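Local coordinates for 3-oxoacyl-[acyl-carrier-protein] synthase 2 (Rickettsia rickettsii, PDB 4JGA) that probably catalyses the condensation of malonyl-acyl carrier protein with a growing acyl chain in bacterial fatty acid elongation, at residues G335-A340 with N418-G423. Sequence-based numbering, arbitrary orientation.
With K (potassium ion), chain C.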
loop_
_atom_site.group_PDB
_atom_site.type_symbol
_atom_site.label_atom_id
_atom_site.label_comp_id
_atom_site.label_asym_id
_atom_site.label_seq_id
_atom_site.Cartn_x
_atom_site.Cartn_y
_atom_site.Cartn_z
ATOM N N GLY A 335 8.904 -20.089 -16.995
ATOM C CA GLY A 335 8.366 -20.642 -18.234
ATOM C C GLY A 335 7.141 -19.894 -18.704
ATOM O O GLY A 335 6.966 -19.666 -19.885
ATOM N N ILE A 336 6.291 -19.512 -17.760
ATOM C CA ILE A 336 5.101 -18.750 -18.073
ATOM C C ILE A 336 5.453 -17.381 -18.650
ATOM O O ILE A 336 4.860 -16.956 -19.667
ATOM C CB ILE A 336 4.200 -18.630 -16.836
ATOM C CG1 ILE A 336 3.565 -20.004 -16.551
ATOM C CG2 ILE A 336 3.119 -17.598 -17.050
ATOM C CD1 ILE A 336 3.064 -20.140 -15.119
ATOM N N GLU A 337 6.411 -16.709 -18.018
ATOM C CA GLU A 337 6.861 -15.399 -18.498
ATOM C C GLU A 337 7.520 -15.547 -19.873
ATOM O O GLU A 337 7.243 -14.785 -20.786
ATOM C CB GLU A 337 7.834 -14.733 -17.531
ATOM C CG GLU A 337 8.270 -13.356 -18.024
ATOM C CD GLU A 337 9.117 -12.600 -17.028
ATOM O OE1 GLU A 337 9.763 -13.269 -16.200
ATOM O OE2 GLU A 337 9.166 -11.338 -17.091
ATOM N N LEU A 338 8.353 -16.553 -20.024
ATOM C CA LEU A 338 9.000 -16.766 -21.311
ATOM C C LEU A 338 7.969 -16.960 -22.442
ATOM O O LEU A 338 8.116 -16.382 -23.526
ATOM C CB LEU A 338 9.943 -17.963 -21.237
ATOM C CG LEU A 338 10.635 -18.338 -22.544
ATOM C CD1 LEU A 338 11.676 -17.295 -22.874
ATOM C CD2 LEU A 338 11.266 -19.708 -22.467
ATOM N N ALA A 339 6.955 -17.791 -22.203
ATOM C CA ALA A 339 5.950 -18.092 -23.234
ATOM C C ALA A 339 5.131 -16.841 -23.520
ATOM O O ALA A 339 4.878 -16.533 -24.695
ATOM C CB ALA A 339 5.060 -19.277 -22.847
ATOM N N ALA A 340 4.750 -16.101 -22.485
ATOM C CA ALA A 340 4.031 -14.829 -22.710
ATOM C C ALA A 340 4.867 -13.800 -23.523
ATOM O O ALA A 340 4.375 -13.185 -24.452
ATOM C CB ALA A 340 3.584 -14.210 -21.382
ATOM N N ASN A 418 9.048 -5.959 -16.339
ATOM C CA ASN A 418 7.960 -6.678 -15.734
ATOM C C ASN A 418 8.151 -6.965 -14.241
ATOM O O ASN A 418 9.261 -7.241 -13.796
ATOM C CB ASN A 418 7.798 -8.030 -16.436
ATOM C CG ASN A 418 7.400 -7.918 -17.890
ATOM O OD1 ASN A 418 6.816 -6.932 -18.338
ATOM N ND2 ASN A 418 7.732 -8.940 -18.644
ATOM N N SER A 419 7.033 -6.999 -13.517
ATOM C CA SER A 419 6.995 -7.491 -12.138
ATOM C C SER A 419 5.680 -8.160 -11.842
ATOM O O SER A 419 4.606 -7.575 -12.115
ATOM C CB SER A 419 7.106 -6.369 -11.120
ATOM O OG SER A 419 8.235 -5.573 -11.340
ATOM N N PHE A 420 5.752 -9.375 -11.292
ATOM C CA PHE A 420 4.563 -10.155 -10.970
ATOM C C PHE A 420 4.613 -10.534 -9.482
ATOM O O PHE A 420 5.706 -10.663 -8.880
ATOM C CB PHE A 420 4.471 -11.404 -11.864
ATOM C CG PHE A 420 4.800 -11.149 -13.334
ATOM C CD1 PHE A 420 4.180 -10.114 -14.037
ATOM C CD2 PHE A 420 5.684 -11.962 -14.011
ATOM C CE1 PHE A 420 4.492 -9.851 -15.362
ATOM C CE2 PHE A 420 6.007 -11.719 -15.353
ATOM C CZ PHE A 420 5.400 -10.673 -16.024
ATOM N N GLY A 421 3.449 -10.669 -8.855
ATOM C CA GLY A 421 3.445 -10.961 -7.433
ATOM C C GLY A 421 2.312 -11.827 -7.016
ATOM O O GLY A 421 1.341 -12.010 -7.762
ATOM N N PHE A 422 2.452 -12.344 -5.795
ATOM C CA PHE A 422 1.413 -13.104 -5.121
ATOM C C PHE A 422 0.142 -12.281 -5.169
ATOM O O PHE A 422 0.186 -11.036 -5.143
ATOM C CB PHE A 422 1.802 -13.372 -3.653
ATOM C CG PHE A 422 2.850 -14.454 -3.455
ATOM C CD1 PHE A 422 3.465 -15.071 -4.516
ATOM C CD2 PHE A 422 3.213 -14.830 -2.168
ATOM C CE1 PHE A 422 4.418 -16.052 -4.308
ATOM C CE2 PHE A 422 4.161 -15.812 -1.949
ATOM C CZ PHE A 422 4.768 -16.427 -3.022
ATOM N N GLY A 423 -0.980 -12.991 -5.211
ATOM C CA GLY A 423 -2.277 -12.408 -5.420
ATOM C C GLY A 423 -2.605 -12.238 -6.883
ATOM O O GLY A 423 -3.598 -11.617 -7.204
HETATM K K K C . 11.789 -6.500 -14.205
#
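Glu337 reaches from helix 331-345 to the strand 414-421, where its carboxylate meets the amide of Asn418 and the ring of Phe420. With CG anti to the backbone N (chi1 -179°) and the chain extended beyond it, the carboxylate is carried well clear of the helix backbone. OE2 accepts a nearly straight hydrogen bond from Asn418 ND2 at 3.2 Å, through the lone pair turned away from OE1. The donor's amide plane contains OE2, although the carboxylate itself is twisted 38° from that plane.

Phe420, two residues further along the strand and thus on the same side as Asn418, has CE2 as its ring atom nearest the acid. This CE2 lies 3.6 Å from Glu337 CD, and Glu337 CG lies at the ring edge, in its plane, 3.9 Å from Phe420 CE2. Carboxylate and ring planes stand 68° apart. The strand belongs to the C-terminal half of the thiolase-like core of beta-ketoacyl synthases, with helix 331-345 following the chain segment that holds His326, in sequence probably the first of the two active-site histidines of this family. That segment completes the grip on the carboxylate: OE2 also accepts from His326 N and OE1 from Gly327 N, so the buried acid is held by three N-H groups. The His326 ring in turn meets that of Phe420.

On the strand side, Asn418 OD1 is hydrogen-bonded to Ser428 OG, fixing the rotation of the amide that presents ND2 to Glu337. The backbone of the same asparagine serves the metal: Asn418 O binds the potassium ion at 2.7 Å, together with Asn324, Ala325, Glu372 and Ser417.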